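Local coordinates for protein KmHsv2 (Kluyveromyces marxianus, PDB 3VU4) that probably binds phosphoinositides on membranes, as a seven-bladed beta-propeller of the PROPPIN family that includes the autophagy protein Atg18, at residues D119-F124 against L150-E155; K104-S109 against I113-G118; G159-T164 against V210-Q215. One frame throughout, in Å; residues are numbered along the deposited sequence.

The three contacts follow one another along the chain, and none nests in or crosses another. Contact 2 comes first and closes a tight hairpin between strands 103-108 and 112-117 of one propeller blade. The chain then turns into strand 120-125 of the same blade. Contact 1 closes the next loop of 25 residues and ties this blade to the following one, at strand 149-154. Ser-122 bonds to Val-115, so contacts 1 and 2 share a sheet. Strand 161-165 pairs with 149-154 and starts contact 3, which spans 45 residues to reach strand 209-214 one blade further on. Contacts 2 and 3 do not touch, and contact 1 bridges them.

Contact 1: D119-F124 against L150-E155; sequences DVISVF and LVYSNE
Ile-121 places CG1 anti to its own carbonyl carbon (chi1 -61°), and its extended end sends CD1 across to Tyr-152. Tyr-152 tucks CG between its backbone N and carbonyl carbon (chi1 60°). Ile-121 CD1 meets the root of the tyrosine, at CB and CG. Ile-121 CD1 lies 3.6 Å from Tyr-152 CB and 4.1 Å from Tyr-152 CG. The two side chains pass each other at a slant. The ring of Tyr-152 also meets His-162 of the next strand, with the two planes close to parallel. Phe-139 and Cys-143 touch both Ile-121 and Tyr-152 and fill out the apolar patch.

Where strand 120-124 begins and strand 150-154 runs out, the contact turns polar. Asp-119 OD2 and Glu-155 OE2 come within 3.3 Å of each other. Both are acceptors, and their carboxylate planes are 68° apart. The extended chain of Glu-155 brings its carboxylate to this point. Arg-138 lies near both acids in long, weak ion pairs and would partly offset their mutual repulsion.

The backbones stay well apart: the CA atoms of Asp-119 and Glu-155 are 7.5 Å from each other, and at the apolar pair the CA atoms of Ile-121 and Tyr-152 are 8.8 Å apart. The two strands belong to different four-stranded sheets, and the contact buries 193 Å² in all. Side chains alone join them, with apolar side chains along the strands and the two acids beyond them. This is the face-to-face packing of adjacent blades in a beta-propeller.

Contact 2: K104-S109 against I113-G118; sequences KDLFLS and IVVSYG. With SO4 (sulfate ion), chain C.
Strands 104-108 and 113-117 run antiparallel at 177°, with their axes 4.6 Å apart at closest. They form a beta hairpin, the first two strands of a four-stranded propeller blade. Phe-107 and Val-114 are a hydrogen-bonded pair, and Phe-107 N lies 2.8 Å from Val-114 O. Leu-106 with Val-115 and Leu-108 with Ile-113 are non-hydrogen-bonded pairs.

Those two pairs share one face of the sheet. Leu-106 CD1 lies alongside Val-115 CG2 at 3.5 Å. Leu-108 CD2 lies alongside Ile-113 CG2 at 3.9 Å. This face packs on strand 82-87 of the preceding blade. On the other face Val-114 CB sits at the edge of the Phe-107 ring, near its plane. Both residues touch Phe-145 of the next blade.

Ser-116 links the strands at the far end. Its OG lies between the backbone N and the carbonyl carbon (chi1 75°), which turns it toward Asp-105. Ser-116 OG accepts a bond from Asp-105 N at 2.9 Å and gives one to Asp-105 OD2 at 3.0 Å, on the anti side of the carboxylate and 23° out of its plane. Ser-116 N and O also bond to Asp-105 O and Lys-104 N. With an alanine here, Asp-105 N would probably lose this partner and the carboxylate would be freer to turn.

Lys-104 runs out in an extended chain past Tyr-117. Lys-104 NZ donates to Gly-118 O, just past the second strand, at 2.6 Å. A sulfate, probably from the crystallisation liquor, is held there too: Lys-104 NZ stands 3.1 Å from its O1 and bonds weakly to O2.

Contact 3: G159-T164 against V210-Q215; sequences GQIHIT and VATCSQ. With SO4 (sulfate ion), chain E.
Ile-161 and Thr-212 meet tip to tip where two neighbouring blades of the beta-propeller pack face to face. Their strands, 161-164 and 210-214, run nearly antiparallel at 165°. The axes are 11.0 Å apart, so only side chains bridge them.

The packed part is apolar and buried. Ile-161 CD1 lies 3.9 Å from Thr-212 CG2. Beside it, Ile-163 CD1 points end-on at Val-210 CG1 at 4.2 Å. Ile-161 CD1 also comes within 4.4 Å of Val-210 CG1, so the valine methyl has an isoleucine tip from each of two residues. Ile-161 CG1 sits between its backbone N and carbonyl carbon (chi1 57°), and the extended end then carries CD1 across to the other blade. Ile-191 and Ile-198 also touch Ile-161.

Toward Ser-214 and Gln-215 the strands no longer touch, and Gln-215 is exposed. Here the chain holds a sulfate, probably from the crystallisation liquor. His-194, Thr-195, Asn-196 and Arg-221 bind it as well, an arrangement consistent with a phosphoinositide phosphate site. Thr-212 joins the two regions. Its CG2 packs on the isoleucine, while its OG1 bonds to His-194 NE2. That bond would steady the imidazole, whose ND1 faces the anion. On the strand itself, Ser-214 OG donates to sulfate O3 at 3.2 Å.

Contact 1: D119-F124 against L150-E155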
loop_
_atom_site.group_PDB
_atom_site.type_symbol
_atom_site.label_atom_id
_atom_site.label_comp_id
_atom_site.label_asym_id
_atom_site.label_seq_id
_atom_site.Cartn_x
_atom_site.Cartn_y
_atom_site.Cartn_z
ATOM N N ASP A 119 6.879 -15.737 -12.373
ATOM C CA ASP A 119 6.041 -16.301 -11.325
ATOM C C ASP A 119 6.888 -16.797 -10.163
ATOM O O ASP A 119 6.584 -17.815 -9.538
ATOM C CB ASP A 119 5.167 -17.428 -11.881
ATOM C CG ASP A 119 5.972 -18.587 -12.404
ATOM O OD1 ASP A 119 7.220 -18.483 -12.440
ATOM O OD2 ASP A 119 5.349 -19.604 -12.782
ATOM N N VAL A 120 7.937 -16.040 -9.860
ATOM C CA VAL A 120 8.851 -16.377 -8.783
ATOM C C VAL A 120 9.091 -15.197 -7.834
ATOM O O VAL A 120 9.073 -14.036 -8.247
ATOM C CB VAL A 120 10.221 -16.810 -9.365
ATOM C CG1 VAL A 120 11.198 -17.131 -8.245
ATOM C CG2 VAL A 120 10.038 -18.002 -10.288
ATOM N N ILE A 121 9.305 -15.497 -6.558
ATOM C CA ILE A 121 9.621 -14.463 -5.585
ATOM C C ILE A 121 10.968 -14.865 -5.000
ATOM O O ILE A 121 11.131 -15.999 -4.546
ATOM C CB ILE A 121 8.601 -14.389 -4.431
ATOM C CG1 ILE A 121 7.210 -14.052 -4.970
ATOM C CG2 ILE A 121 9.042 -13.329 -3.427
ATOM C CD1 ILE A 121 6.149 -13.933 -3.901
ATOM N N SER A 122 11.936 -13.956 -5.027
ATOM C CA SER A 122 13.263 -14.244 -4.481
ATOM C C SER A 122 13.612 -13.290 -3.356
ATOM O O SER A 122 13.402 -12.083 -3.456
ATOM C CB SER A 122 14.343 -14.152 -5.567
ATOM O OG SER A 122 14.276 -15.252 -6.459
ATOM N N VAL A 123 14.143 -13.832 -2.275
ATOM C CA VAL A 123 14.515 -12.986 -1.161
ATOM C C VAL A 123 16.029 -13.000 -1.034
ATOM O O VAL A 123 16.628 -14.044 -0.794
ATOM C CB VAL A 123 13.881 -13.481 0.163
ATOM C CG1 VAL A 123 14.021 -12.413 1.231
ATOM C CG2 VAL A 123 12.414 -13.825 -0.050
ATOM N N PHE A 124 16.648 -11.845 -1.229
ATOM C CA PHE A 124 18.091 -11.728 -1.099
ATOM C C PHE A 124 18.363 -11.061 0.247
ATOM O O PHE A 124 17.440 -10.571 0.899
ATOM C CB PHE A 124 18.672 -10.879 -2.233
ATOM C CG PHE A 124 18.465 -11.464 -3.599
ATOM C CD1 PHE A 124 17.205 -11.468 -4.187
ATOM C CD2 PHE A 124 19.527 -12.034 -4.292
ATOM C CE1 PHE A 124 17.006 -12.032 -5.449
ATOM C CE2 PHE A 124 19.336 -12.601 -5.556
ATOM C CZ PHE A 124 18.075 -12.600 -6.132
ATOM N N LEU A 150 5.532 -12.114 4.709
ATOM C CA LEU A 150 5.362 -12.218 3.263
ATOM C C LEU A 150 4.018 -12.860 2.931
ATOM O O LEU A 150 3.695 -13.943 3.435
ATOM C CB LEU A 150 6.479 -13.062 2.644
ATOM C CG LEU A 150 6.544 -13.143 1.111
ATOM C CD1 LEU A 150 7.089 -11.820 0.548
ATOM C CD2 LEU A 150 7.452 -14.308 0.681
ATOM N N VAL A 151 3.235 -12.181 2.094
ATOM C CA VAL A 151 1.935 -12.689 1.668
ATOM C C VAL A 151 1.979 -12.791 0.154
ATOM O O VAL A 151 2.325 -11.825 -0.524
ATOM C CB VAL A 151 0.779 -11.734 2.058
ATOM C CG1 VAL A 151 -0.548 -12.316 1.601
ATOM C CG2 VAL A 151 0.761 -11.512 3.562
ATOM N N TYR A 152 1.654 -13.960 -0.383
ATOM C CA TYR A 152 1.671 -14.130 -1.828
ATOM C C TYR A 152 0.557 -15.020 -2.357
ATOM O O TYR A 152 0.084 -15.927 -1.689
ATOM C CB TYR A 152 3.029 -14.664 -2.302
ATOM C CG TYR A 152 3.424 -16.006 -1.734
ATOM C CD1 TYR A 152 4.096 -16.102 -0.513
ATOM C CD2 TYR A 152 3.122 -17.183 -2.416
ATOM C CE1 TYR A 152 4.454 -17.338 0.009
ATOM C CE2 TYR A 152 3.477 -18.422 -1.905
ATOM C CZ TYR A 152 4.141 -18.495 -0.691
ATOM O OH TYR A 152 4.471 -19.726 -0.174
ATOM N N SER A 153 0.143 -14.717 -3.575
ATOM C CA SER A 153 -0.909 -15.427 -4.292
ATOM C C SER A 153 -0.435 -16.856 -4.609
ATOM O O SER A 153 0.736 -17.063 -4.943
ATOM C CB SER A 153 -1.180 -14.663 -5.601
ATOM O OG SER A 153 -2.406 -15.016 -6.202
ATOM N N ASN A 154 -1.321 -17.844 -4.496
ATOM C CA ASN A 154 -0.918 -19.208 -4.828
ATOM C C ASN A 154 -0.790 -19.290 -6.348
ATOM O O ASN A 154 -1.539 -18.640 -7.074
ATOM C CB ASN A 154 -1.932 -20.242 -4.336
ATOM C CG ASN A 154 -1.569 -21.667 -4.773
ATOM O OD1 ASN A 154 -2.130 -22.211 -5.736
ATOM N ND2 ASN A 154 -0.611 -22.267 -4.071
ATOM N N GLU A 155 0.152 -20.093 -6.824
ATOM C CA GLU A 155 0.387 -20.226 -8.257
ATOM C C GLU A 155 -0.737 -20.857 -9.076
ATOM O O GLU A 155 -0.921 -20.499 -10.239
ATOM C CB GLU A 155 1.682 -20.997 -8.470
ATOM C CG GLU A 155 1.980 -21.382 -9.898
ATOM C CD GLU A 155 3.207 -22.260 -9.985
ATOM O OE1 GLU A 155 3.319 -23.186 -9.150
ATOM O OE2 GLU A 155 4.052 -22.029 -10.877
#

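Contact 2: K104-S109 against I113-G118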
loop_
_atom_site.group_PDB
_atom_site.type_symbol
_atom_site.label_atom_id
_atom_site.label_comp_id
_atom_site.label_asym_id
_atom_site.label_seq_id
_atom_site.Cartn_x
_atom_site.Cartn_y
_atom_site.Cartn_z
ATOM N N LYS A 104 9.070 -7.329 -11.200
ATOM C CA LYS A 104 7.680 -6.914 -10.983
ATOM C C LYS A 104 7.588 -6.212 -9.627
ATOM O O LYS A 104 7.700 -4.989 -9.533
ATOM C CB LYS A 104 6.738 -8.124 -10.974
ATOM C CG LYS A 104 6.569 -8.846 -12.298
ATOM C CD LYS A 104 5.566 -9.980 -12.126
ATOM C CE LYS A 104 5.325 -10.757 -13.413
ATOM N NZ LYS A 104 4.321 -11.852 -13.201
ATOM N N ASP A 105 7.392 -6.993 -8.569
ATOM C CA ASP A 105 7.305 -6.433 -7.226
ATOM C C ASP A 105 8.701 -6.294 -6.620
ATOM O O ASP A 105 9.611 -7.050 -6.960
ATOM C CB ASP A 105 6.439 -7.333 -6.347
ATOM C CG ASP A 105 5.020 -7.460 -6.868
ATOM O OD1 ASP A 105 4.285 -6.440 -6.843
ATOM O OD2 ASP A 105 4.648 -8.575 -7.305
ATOM N N LEU A 106 8.860 -5.324 -5.724
ATOM C CA LEU A 106 10.139 -5.071 -5.072
ATOM C C LEU A 106 9.926 -4.479 -3.679
ATOM O O LEU A 106 9.333 -3.406 -3.540
ATOM C CB LEU A 106 10.972 -4.109 -5.916
ATOM C CG LEU A 106 12.359 -3.766 -5.372
ATOM C CD1 LEU A 106 13.148 -5.049 -5.189
ATOM C CD2 LEU A 106 13.081 -2.824 -6.319
ATOM N N PHE A 107 10.418 -5.179 -2.656
ATOM C CA PHE A 107 10.279 -4.738 -1.266
ATOM C C PHE A 107 11.623 -4.703 -0.539
ATOM O O PHE A 107 12.521 -5.489 -0.831
ATOM C CB PHE A 107 9.329 -5.676 -0.526
ATOM C CG PHE A 107 7.958 -5.741 -1.122
ATOM C CD1 PHE A 107 7.040 -4.721 -0.903
ATOM C CD2 PHE A 107 7.574 -6.829 -1.892
ATOM C CE1 PHE A 107 5.752 -4.785 -1.444
ATOM C CE2 PHE A 107 6.283 -6.903 -2.440
ATOM C CZ PHE A 107 5.375 -5.876 -2.210
ATOM N N LEU A 108 11.747 -3.799 0.425
ATOM C CA LEU A 108 12.984 -3.647 1.184
ATOM C C LEU A 108 12.774 -3.568 2.698
ATOM O O LEU A 108 11.803 -2.981 3.176
ATOM C CB LEU A 108 13.711 -2.374 0.737
ATOM C CG LEU A 108 14.055 -2.202 -0.742
ATOM C CD1 LEU A 108 14.408 -0.748 -1.012
ATOM C CD2 LEU A 108 15.202 -3.117 -1.113
ATOM N N SER A 109 13.698 -4.169 3.443
ATOM C CA SER A 109 13.683 -4.139 4.903
ATOM C C SER A 109 15.156 -4.130 5.298
ATOM O O SER A 109 16.008 -4.459 4.473
ATOM C CB SER A 109 12.969 -5.363 5.485
ATOM O OG SER A 109 13.751 -6.534 5.384
ATOM N N ILE A 113 15.540 -8.177 0.836
ATOM C CA ILE A 113 15.232 -7.502 -0.412
ATOM C C ILE A 113 14.338 -8.501 -1.138
ATOM O O ILE A 113 14.829 -9.486 -1.684
ATOM C CB ILE A 113 16.476 -7.251 -1.281
ATOM C CG1 ILE A 113 17.463 -6.345 -0.547
ATOM C CG2 ILE A 113 16.060 -6.588 -2.586
ATOM C CD1 ILE A 113 18.697 -5.991 -1.367
ATOM N N VAL A 114 13.029 -8.271 -1.118
ATOM C CA VAL A 114 12.100 -9.179 -1.783
ATOM C C VAL A 114 11.942 -8.726 -3.233
ATOM O O VAL A 114 11.697 -7.545 -3.490
ATOM C CB VAL A 114 10.721 -9.185 -1.062
ATOM C CG1 VAL A 114 9.797 -10.198 -1.702
ATOM C CG2 VAL A 114 10.910 -9.500 0.421
ATOM N N VAL A 115 12.091 -9.663 -4.170
ATOM C CA VAL A 115 11.997 -9.368 -5.608
ATOM C C VAL A 115 11.201 -10.428 -6.386
ATOM O O VAL A 115 11.527 -11.616 -6.326
ATOM C CB VAL A 115 13.414 -9.294 -6.256
ATOM C CG1 VAL A 115 13.301 -8.924 -7.728
ATOM C CG2 VAL A 115 14.287 -8.297 -5.513
ATOM N N SER A 116 10.174 -10.014 -7.122
ATOM C CA SER A 116 9.401 -10.975 -7.896
ATOM C C SER A 116 9.551 -10.680 -9.375
ATOM O O SER A 116 9.727 -9.533 -9.784
ATOM C CB SER A 116 7.915 -10.955 -7.511
ATOM O OG SER A 116 7.248 -9.816 -8.024
ATOM N N TYR A 117 9.484 -11.733 -10.174
ATOM C CA TYR A 117 9.620 -11.626 -11.610
ATOM C C TYR A 117 8.993 -12.880 -12.155
ATOM O O TYR A 117 9.144 -13.948 -11.569
ATOM C CB TYR A 117 11.099 -11.574 -12.002
ATOM C CG TYR A 117 11.952 -12.593 -11.280
ATOM C CD1 TYR A 117 12.333 -12.397 -9.948
ATOM C CD2 TYR A 117 12.365 -13.760 -11.920
ATOM C CE1 TYR A 117 13.106 -13.341 -9.269
ATOM C CE2 TYR A 117 13.140 -14.714 -11.251
ATOM C CZ TYR A 117 13.504 -14.498 -9.926
ATOM O OH TYR A 117 14.249 -15.444 -9.260
ATOM N N GLY A 118 8.300 -12.769 -13.276
ATOM C CA GLY A 118 7.654 -13.947 -13.816
ATOM C C GLY A 118 6.738 -14.465 -12.729
ATOM O O GLY A 118 5.917 -13.708 -12.198
HETATM S S SO4 C . 4.290 -12.526 -16.938
HETATM O O1 SO4 C . 5.007 -13.291 -15.898
HETATM O O2 SO4 C . 3.087 -11.913 -16.349
HETATM O O3 SO4 C . 5.166 -11.460 -17.454
HETATM O O4 SO4 C . 3.909 -13.434 -18.037
#

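Contact 3: G159-T164 against V210-Q215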
loop_
_atom_site.group_PDB
_atom_site.type_symbol
_atom_site.label_atom_id
_atom_site.label_comp_id
_atom_site.label_asym_id
_atom_site.label_seq_id
_atom_site.Cartn_x
_atom_site.Cartn_y
_atom_site.Cartn_z
ATOM N N GLY A 159 -7.075 -17.258 -6.151
ATOM C CA GLY A 159 -7.887 -16.682 -5.094
ATOM C C GLY A 159 -7.388 -17.096 -3.715
ATOM O O GLY A 159 -8.018 -16.783 -2.699
ATOM N N GLN A 160 -6.248 -17.784 -3.679
ATOM C CA GLN A 160 -5.663 -18.268 -2.434
ATOM C C GLN A 160 -4.330 -17.611 -2.090
ATOM O O GLN A 160 -3.481 -17.454 -2.957
ATOM C CB GLN A 160 -5.473 -19.784 -2.528
ATOM C CG GLN A 160 -4.776 -20.394 -1.334
ATOM C CD GLN A 160 -4.532 -21.879 -1.499
ATOM O OE1 GLN A 160 -3.408 -22.352 -1.341
ATOM N NE2 GLN A 160 -5.582 -22.622 -1.817
ATOM N N ILE A 161 -4.142 -17.221 -0.829
ATOM C CA ILE A 161 -2.880 -16.616 -0.422
ATOM C C ILE A 161 -2.164 -17.410 0.661
ATOM O O ILE A 161 -2.778 -18.164 1.412
ATOM C CB ILE A 161 -3.040 -15.162 0.080
ATOM C CG1 ILE A 161 -4.027 -15.097 1.246
ATOM C CG2 ILE A 161 -3.457 -14.274 -1.057
ATOM C CD1 ILE A 161 -4.113 -13.720 1.879
ATOM N N HIS A 162 -0.851 -17.227 0.719
ATOM C CA HIS A 162 0.012 -17.896 1.680
ATOM C C HIS A 162 0.706 -16.800 2.484
ATOM O O HIS A 162 1.204 -15.832 1.912
ATOM C CB HIS A 162 1.073 -18.731 0.948
ATOM C CG HIS A 162 0.506 -19.840 0.116
ATOM N ND1 HIS A 162 0.385 -21.133 0.580
ATOM C CD2 HIS A 162 -0.004 -19.843 -1.140
ATOM C CE1 HIS A 162 -0.174 -21.885 -0.354
ATOM N NE2 HIS A 162 -0.420 -21.126 -1.407
ATOM N N ILE A 163 0.726 -16.943 3.807
ATOM C CA ILE A 163 1.380 -15.964 4.672
ATOM C C ILE A 163 2.576 -16.653 5.319
ATOM O O ILE A 163 2.439 -17.726 5.910
ATOM C CB ILE A 163 0.434 -15.467 5.795
ATOM C CG1 ILE A 163 -0.820 -14.847 5.183
ATOM C CG2 ILE A 163 1.165 -14.457 6.691
ATOM C CD1 ILE A 163 -1.854 -14.443 6.210
ATOM N N THR A 164 3.749 -16.052 5.209
ATOM C CA THR A 164 4.924 -16.667 5.804
ATOM C C THR A 164 5.824 -15.653 6.481
ATOM O O THR A 164 5.993 -14.538 5.994
ATOM C CB THR A 164 5.738 -17.466 4.749
ATOM O OG1 THR A 164 6.906 -18.013 5.368
ATOM C CG2 THR A 164 6.159 -16.580 3.596
ATOM N N VAL A 210 -4.537 -8.875 7.359
ATOM C CA VAL A 210 -4.307 -8.662 5.937
ATOM C C VAL A 210 -5.652 -8.486 5.242
ATOM O O VAL A 210 -6.563 -9.284 5.444
ATOM C CB VAL A 210 -3.537 -9.835 5.301
ATOM C CG1 VAL A 210 -4.315 -11.136 5.463
ATOM C CG2 VAL A 210 -3.272 -9.534 3.841
ATOM N N ALA A 211 -5.786 -7.423 4.450
ATOM C CA ALA A 211 -7.036 -7.165 3.737
ATOM C C ALA A 211 -6.903 -7.643 2.297
ATOM O O ALA A 211 -5.861 -7.440 1.656
ATOM C CB ALA A 211 -7.365 -5.671 3.770
ATOM N N THR A 212 -7.946 -8.288 1.792
ATOM C CA THR A 212 -7.922 -8.793 0.422
ATOM C C THR A 212 -9.174 -8.410 -0.349
ATOM O O THR A 212 -10.218 -8.093 0.221
ATOM C CB THR A 212 -7.797 -10.346 0.377
ATOM O OG1 THR A 212 -9.022 -10.948 0.817
ATOM C CG2 THR A 212 -6.669 -10.817 1.274
ATOM N N CYS A 213 -9.060 -8.431 -1.662
ATOM C CA CYS A 213 -10.197 -8.135 -2.511
ATOM C C CYS A 213 -9.911 -8.760 -3.854
ATOM O O CYS A 213 -8.753 -8.842 -4.264
ATOM C CB CYS A 213 -10.398 -6.630 -2.659
ATOM S SG CYS A 213 -9.125 -5.819 -3.596
ATOM N N SER A 214 -10.955 -9.232 -4.523
ATOM C CA SER A 214 -10.774 -9.842 -5.826
ATOM C C SER A 214 -11.079 -8.858 -6.943
ATOM O O SER A 214 -11.454 -7.715 -6.691
ATOM C CB SER A 214 -11.657 -11.077 -5.982
ATOM O OG SER A 214 -13.017 -10.757 -5.959
ATOM N N GLN A 215 -10.898 -9.336 -8.177
ATOM C CA GLN A 215 -11.123 -8.579 -9.411
ATOM C C GLN A 215 -12.622 -8.418 -9.611
ATOM O O GLN A 215 -13.359 -9.417 -9.651
ATOM C CB GLN A 215 -10.526 -9.346 -10.617
ATOM C CG GLN A 215 -9.019 -9.781 -10.554
ATOM C CD GLN A 215 -7.980 -8.706 -11.011
ATOM O OE1 GLN A 215 -8.325 -7.690 -11.645
ATOM N NE2 GLN A 215 -6.697 -8.957 -10.701
HETATM S S SO4 E . -15.122 -13.646 -4.424
HETATM O O1 SO4 E . -14.737 -14.545 -3.319
HETATM O O2 SO4 E . -15.154 -12.261 -3.921
HETATM O O3 SO4 E . -14.143 -13.732 -5.525
HETATM O O4 SO4 E . -16.445 -14.054 -4.933
#